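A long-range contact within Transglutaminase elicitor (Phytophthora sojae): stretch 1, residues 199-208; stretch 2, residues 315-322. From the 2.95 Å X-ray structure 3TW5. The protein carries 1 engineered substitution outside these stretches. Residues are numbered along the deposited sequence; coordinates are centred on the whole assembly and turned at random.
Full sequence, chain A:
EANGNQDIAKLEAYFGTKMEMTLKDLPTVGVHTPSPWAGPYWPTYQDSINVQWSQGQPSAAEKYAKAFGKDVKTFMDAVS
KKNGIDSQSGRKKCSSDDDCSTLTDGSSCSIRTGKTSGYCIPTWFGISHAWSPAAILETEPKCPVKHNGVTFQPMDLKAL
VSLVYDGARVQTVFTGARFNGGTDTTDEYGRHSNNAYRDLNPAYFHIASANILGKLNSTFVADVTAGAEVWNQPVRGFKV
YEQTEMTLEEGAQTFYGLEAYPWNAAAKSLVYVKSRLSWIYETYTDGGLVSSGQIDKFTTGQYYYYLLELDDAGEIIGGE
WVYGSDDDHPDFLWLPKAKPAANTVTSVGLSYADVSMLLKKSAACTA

Stretch 1 (199-208) DLNPAYFHIA
Stretch 2 (315-322) EIIGGEWV

The contact sets the first turns of a helix against a strand. Residues 199-201 run in as an extended lead, Leu-200 at phi/psi -148/124 and Asn-201 at -61/129, and the helix begins at Pro-202 and continues beyond Ala-208. Its backbone bonds start with Phe-205 N to Asn-201 O at 2.9 Å. Asn-201 caps the helix: with chi1 t and chi2 -57°, its OD1 accepts from Ala-203 N at 2.9 Å, satisfying an amide that the first turn leaves without a backbone partner.

The strand, from about Ile-316 to Trp-321, crosses at 115° between N-to-C directions, with the axes approaching to 6.7 Å. It departs from the extended form at Ile-317 (-117/-6), just before the stretched Gly-318 (176/-174) and Gly-319 (-174/170). The register is fixed where Ala-203 CA lies 4.9 Å from Gly-319 CA. Such closeness depends on a hollow at Gly-319: a CB there would point at the helix and sit 3.1 Å from both Pro-202 CG and Ala-203 N, too tight for either. Small bumps of the helix fill in around it: Ala-203 CB rests 3.5 Å from Gly-318 O, and Pro-202 CG, on a C-gamma endo ring, lies 3.4 Å from Glu-320 N.

Beyond the glycines, Trp-321 supplies the broad surface. Its CA-to-CB bond points sideways, but chi1 m and chi2 107° bring the indole back to the helix start. Pro-202 lies over one face, its CB 3.6 Å from the centroid of the six-membered ring of Trp-321 and 9° off the normal, a CH-pi contact that sets the proline's C-H groups against the aromatic electrons. At the indole edge, Trp-321 NE1 donates to Leu-200 O at 2.8 Å (N-H...O angle 141°), near the ring plane. Phe-205 (chi1 t, chi2 74°) adds an oblique aromatic neighbour: its ring and the six-membered ring of Trp-321 have centroids 5.9 Å apart and planes at 51°, with Phe-205 CD2 4.1 Å from Trp-321 CH2.

Toward the start of the strand, Ile-316 (chi1 m, chi2 t) fills the space beside the next helical turn. Ile-316 CG2 lies 3.8 Å from Ala-203 CB and 3.9 Å from Ile-207 CD1, and Ile-316 CD1 lies 3.8 Å from Ile-207 CG1; Ile-207 is also m, t. Ala-203 and Ile-207, one turn apart, form an apolar seat for this branched side chain. The rule is compact: Gly-319 admits the helix, and larger apolar groups grip it before and after.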

ATOM      1  N   ASP A 199     -14.870  -1.326   8.127  1.00 48.92           N
ATOM      2  CA  ASP A 199     -14.870  -0.203   9.065  1.00 48.89           C
ATOM      3  C   ASP A 199     -13.702  -0.248  10.062  1.00 48.40           C
ATOM      4  O   ASP A 199     -13.196  -1.322  10.415  1.00 48.52           O
ATOM      5  CB  ASP A 199     -16.216  -0.091   9.800  1.00 49.42           C
ATOM      6  CG  ASP A 199     -16.658  -1.409  10.430  1.00 50.23           C
ATOM      7  OD1 ASP A 199     -15.949  -1.917  11.331  1.00 50.68           O
ATOM      8  OD2 ASP A 199     -17.723  -1.934  10.025  1.00 50.84           O
ATOM      9  N   LEU A 200     -13.298   0.937  10.512  1.00 47.47           N
ATOM     10  CA  LEU A 200     -12.117   1.123  11.342  1.00 46.31           C
ATOM     11  C   LEU A 200     -12.387   2.302  12.262  1.00 45.66           C
ATOM     12  O   LEU A 200     -12.718   3.391  11.791  1.00 45.73           O
ATOM     13  CB  LEU A 200     -10.914   1.421  10.443  1.00 46.31           C
ATOM     14  CG  LEU A 200      -9.527   1.675  11.035  1.00 46.18           C
ATOM     15  CD1 LEU A 200      -8.783   0.372  11.233  1.00 46.35           C
ATOM     16  CD2 LEU A 200      -8.740   2.585  10.116  1.00 46.03           C
ATOM     17  N   ASN A 201     -12.259   2.084  13.568  1.00 44.65           N
ATOM     18  CA  ASN A 201     -12.506   3.134  14.555  1.00 43.62           C
ATOM     19  C   ASN A 201     -11.558   4.320  14.360  1.00 42.93           C
ATOM     20  O   ASN A 201     -10.345   4.131  14.254  1.00 42.96           O
ATOM     21  CB  ASN A 201     -12.390   2.577  15.978  1.00 43.66           C
ATOM     22  CG  ASN A 201     -13.101   3.440  17.006  1.00 43.73           C
ATOM     23  OD1 ASN A 201     -12.816   4.626  17.144  1.00 43.92           O
ATOM     24  ND2 ASN A 201     -14.028   2.841  17.741  1.00 44.15           N
ATOM     25  N   PRO A 202     -12.112   5.548  14.289  1.00 42.13           N
ATOM     26  CA  PRO A 202     -11.280   6.736  14.093  1.00 41.47           C
ATOM     27  C   PRO A 202     -10.353   7.024  15.274  1.00 40.86           C
ATOM     28  O   PRO A 202      -9.302   7.643  15.091  1.00 40.72           O
ATOM     29  CB  PRO A 202     -12.303   7.861  13.910  1.00 41.53           C
ATOM     30  CG  PRO A 202     -13.554   7.351  14.504  1.00 41.76           C
ATOM     31  CD  PRO A 202     -13.547   5.878  14.296  1.00 42.02           C
ATOM     32  N   ALA A 203     -10.737   6.573  16.467  1.00 40.12           N
ATOM     33  CA  ALA A 203      -9.852   6.624  17.629  1.00 39.42           C
ATOM     34  C   ALA A 203      -8.600   5.814  17.333  1.00 38.99           C
ATOM     35  O   ALA A 203      -7.481   6.305  17.500  1.00 39.00           O
ATOM     36  CB  ALA A 203     -10.544   6.091  18.867  1.00 39.36           C
ATOM     37  N   TYR A 204      -8.796   4.580  16.869  1.00 38.28           N
ATOM     38  CA  TYR A 204      -7.675   3.731  16.503  1.00 37.57           C
ATOM     39  C   TYR A 204      -6.854   4.358  15.374  1.00 37.27           C
ATOM     40  O   TYR A 204      -5.626   4.389  15.444  1.00 37.22           O
ATOM     41  CB  TYR A 204      -8.114   2.301  16.148  1.00 37.44           C
ATOM     42  CG  TYR A 204      -6.950   1.484  15.654  1.00 37.15           C
ATOM     43  CD1 TYR A 204      -5.933   1.098  16.524  1.00 36.98           C
ATOM     44  CD2 TYR A 204      -6.829   1.153  14.308  1.00 37.11           C
ATOM     45  CE1 TYR A 204      -4.841   0.383  16.074  1.00 37.02           C
ATOM     46  CE2 TYR A 204      -5.737   0.433  13.846  1.00 37.16           C
ATOM     47  CZ  TYR A 204      -4.748   0.052  14.737  1.00 37.08           C
ATOM     48  OH  TYR A 204      -3.662  -0.655  14.289  1.00 37.17           O
ATOM     49  N   PHE A 205      -7.534   4.867  14.351  1.00 36.83           N
ATOM     50  CA  PHE A 205      -6.859   5.511  13.226  1.00 36.59           C
ATOM     51  C   PHE A 205      -5.885   6.597  13.694  1.00 36.59           C
ATOM     52  O   PHE A 205      -4.709   6.580  13.322  1.00 36.50           O
ATOM     53  CB  PHE A 205      -7.876   6.080  12.226  1.00 36.49           C
ATOM     54  CG  PHE A 205      -7.254   6.889  11.117  1.00 36.28           C
ATOM     55  CD1 PHE A 205      -6.568   6.265  10.080  1.00 36.13           C
ATOM     56  CD2 PHE A 205      -7.354   8.275  11.112  1.00 36.02           C
ATOM     57  CE1 PHE A 205      -5.990   7.014   9.056  1.00 35.96           C
ATOM     58  CE2 PHE A 205      -6.777   9.027  10.092  1.00 35.78           C
ATOM     59  CZ  PHE A 205      -6.096   8.394   9.064  1.00 35.76           C
ATOM     60  N   HIS A 206      -6.379   7.524  14.517  1.00 36.47           N
ATOM     61  CA  HIS A 206      -5.565   8.629  15.029  1.00 36.26           C
ATOM     62  C   HIS A 206      -4.408   8.124  15.886  1.00 36.11           C
ATOM     63  O   HIS A 206      -3.259   8.491  15.646  1.00 36.18           O
ATOM     64  CB  HIS A 206      -6.424   9.632  15.814  1.00 36.30           C
ATOM     65  CG  HIS A 206      -5.728  10.927  16.115  1.00 36.21           C
ATOM     66  ND1 HIS A 206      -5.782  12.015  15.271  1.00 36.12           N
ATOM     67  CD2 HIS A 206      -4.967  11.307  17.168  1.00 36.00           C
ATOM     68  CE1 HIS A 206      -5.082  13.009  15.790  1.00 35.92           C
ATOM     69  NE2 HIS A 206      -4.577  12.606  16.941  1.00 35.87           N
ATOM     70  N   ILE A 207      -4.716   7.272  16.865  1.00 35.88           N
ATOM     71  CA  ILE A 207      -3.709   6.718  17.777  1.00 35.75           C
ATOM     72  C   ILE A 207      -2.588   5.999  17.018  1.00 35.77           C
ATOM     73  O   ILE A 207      -1.409   6.234  17.282  1.00 35.80           O
ATOM     74  CB  ILE A 207      -4.347   5.778  18.839  1.00 35.74           C
ATOM     75  CG1 ILE A 207      -5.237   6.581  19.796  1.00 35.57           C
ATOM     76  CG2 ILE A 207      -3.270   5.018  19.622  1.00 35.60           C
ATOM     77  CD1 ILE A 207      -6.240   5.744  20.567  1.00 35.41           C
ATOM     78  N   ALA A 208      -2.964   5.143  16.069  1.00 35.72           N
ATOM     79  CA  ALA A 208      -1.998   4.404  15.259  1.00 35.60           C
ATOM     80  C   ALA A 208      -1.156   5.332  14.388  1.00 35.58           C
ATOM     81  O   ALA A 208       0.070   5.246  14.401  1.00 35.62           O
ATOM     82  CB  ALA A 208      -2.704   3.354  14.402  1.00 35.56           C
ATOM     83  N   GLU A 315      -7.722  11.270  27.829  1.00 43.07           N
ATOM     84  CA  GLU A 315      -7.259  10.099  27.105  1.00 43.08           C
ATOM     85  C   GLU A 315      -8.298   9.671  26.071  1.00 42.65           C
ATOM     86  O   GLU A 315      -9.495   9.672  26.352  1.00 42.55           O
ATOM     87  CB  GLU A 315      -6.964   8.964  28.088  1.00 43.39           C
ATOM     88  CG  GLU A 315      -6.110   7.851  27.509  1.00 44.48           C
ATOM     89  CD  GLU A 315      -5.325   7.093  28.566  1.00 45.28           C
ATOM     90  OE1 GLU A 315      -4.443   7.703  29.215  1.00 45.81           O
ATOM     91  OE2 GLU A 315      -5.580   5.879  28.733  1.00 45.57           O
ATOM     92  N   ILE A 316      -7.829   9.319  24.876  1.00 42.24           N
ATOM     93  CA  ILE A 316      -8.707   8.882  23.793  1.00 41.88           C
ATOM     94  C   ILE A 316      -9.296   7.509  24.108  1.00 41.81           C
ATOM     95  O   ILE A 316      -8.565   6.523  24.240  1.00 41.83           O
ATOM     96  CB  ILE A 316      -7.975   8.830  22.433  1.00 41.77           C
ATOM     97  CG1 ILE A 316      -7.263  10.153  22.146  1.00 41.50           C
ATOM     98  CG2 ILE A 316      -8.959   8.502  21.317  1.00 41.89           C
ATOM     99  CD1 ILE A 316      -6.165  10.045  21.118  1.00 41.09           C
ATOM    100  N   ILE A 317     -10.620   7.462  24.232  1.00 41.65           N
ATOM    101  CA  ILE A 317     -11.335   6.230  24.575  1.00 41.46           C
ATOM    102  C   ILE A 317     -12.284   5.774  23.464  1.00 41.53           C
ATOM    103  O   ILE A 317     -12.885   4.699  23.551  1.00 41.54           O
ATOM    104  CB  ILE A 317     -12.123   6.368  25.900  1.00 41.29           C
ATOM    105  CG1 ILE A 317     -13.129   7.520  25.821  1.00 41.12           C
ATOM    106  CG2 ILE A 317     -11.167   6.541  27.073  1.00 41.45           C
ATOM    107  CD1 ILE A 317     -14.284   7.392  26.790  1.00 41.09           C
ATOM    108  N   GLY A 318     -12.412   6.595  22.426  1.00 41.46           N
ATOM    109  CA  GLY A 318     -13.328   6.310  21.331  1.00 41.44           C
ATOM    110  C   GLY A 318     -13.402   7.414  20.301  1.00 41.44           C
ATOM    111  O   GLY A 318     -12.650   8.386  20.365  1.00 41.50           O
ATOM    112  N   GLY A 319     -14.310   7.257  19.344  1.00 41.53           N
ATOM    113  CA  GLY A 319     -14.446   8.208  18.250  1.00 41.67           C
ATOM    114  C   GLY A 319     -15.629   7.927  17.348  1.00 41.82           C
ATOM    115  O   GLY A 319     -16.273   6.881  17.461  1.00 41.89           O
ATOM    116  N   GLU A 320     -15.912   8.878  16.458  1.00 41.93           N
ATOM    117  CA  GLU A 320     -16.969   8.754  15.454  1.00 42.17           C
ATOM    118  C   GLU A 320     -16.567   9.496  14.184  1.00 42.34           C
ATOM    119  O   GLU A 320     -16.065  10.615  14.257  1.00 42.45           O
ATOM    120  CB  GLU A 320     -18.291   9.327  15.977  1.00 42.06           C
ATOM    121  CG  GLU A 320     -19.037   8.453  16.988  1.00 42.17           C
ATOM    122  CD  GLU A 320     -19.634   7.189  16.379  1.00 42.22           C
ATOM    123  OE1 GLU A 320     -19.861   7.153  15.150  1.00 42.31           O
ATOM    124  OE2 GLU A 320     -19.886   6.231  17.140  1.00 42.17           O
ATOM    125  N   TRP A 321     -16.787   8.875  13.026  1.00 42.64           N
ATOM    126  CA  TRP A 321     -16.528   9.526  11.741  1.00 43.00           C
ATOM    127  C   TRP A 321     -17.617  10.552  11.420  1.00 43.57           C
ATOM    128  O   TRP A 321     -18.797  10.316  11.686  1.00 43.66           O
ATOM    129  CB  TRP A 321     -16.462   8.496  10.612  1.00 42.75           C
ATOM    130  CG  TRP A 321     -15.361   7.479  10.720  1.00 42.11           C
ATOM    131  CD1 TRP A 321     -15.495   6.165  11.053  1.00 41.92           C
ATOM    132  CD2 TRP A 321     -13.965   7.689  10.470  1.00 41.69           C
ATOM    133  NE1 TRP A 321     -14.272   5.542  11.031  1.00 41.57           N
ATOM    134  CE2 TRP A 321     -13.315   6.455  10.679  1.00 41.59           C
ATOM    135  CE3 TRP A 321     -13.200   8.801  10.095  1.00 41.57           C
ATOM    136  CZ2 TRP A 321     -11.934   6.299  10.526  1.00 41.46           C
ATOM    137  CZ3 TRP A 321     -11.825   8.645   9.944  1.00 41.36           C
ATOM    138  CH2 TRP A 321     -11.208   7.403  10.160  1.00 41.37           C
ATOM    139  N   VAL A 322     -17.217  11.687  10.850  1.00 44.41           N
ATOM    140  CA  VAL A 322     -18.159  12.742  10.447  1.00 45.27           C
ATOM    141  C   VAL A 322     -17.841  13.275   9.045  1.00 46.12           C
ATOM    142  O   VAL A 322     -16.865  12.853   8.424  1.00 46.20           O
ATOM    143  CB  VAL A 322     -18.196  13.927  11.463  1.00 45.09           C
ATOM    144  CG1 VAL A 322     -18.650  13.463  12.845  1.00 44.86           C
ATOM    145  CG2 VAL A 322     -16.846  14.634  11.542  1.00 44.90           C
TER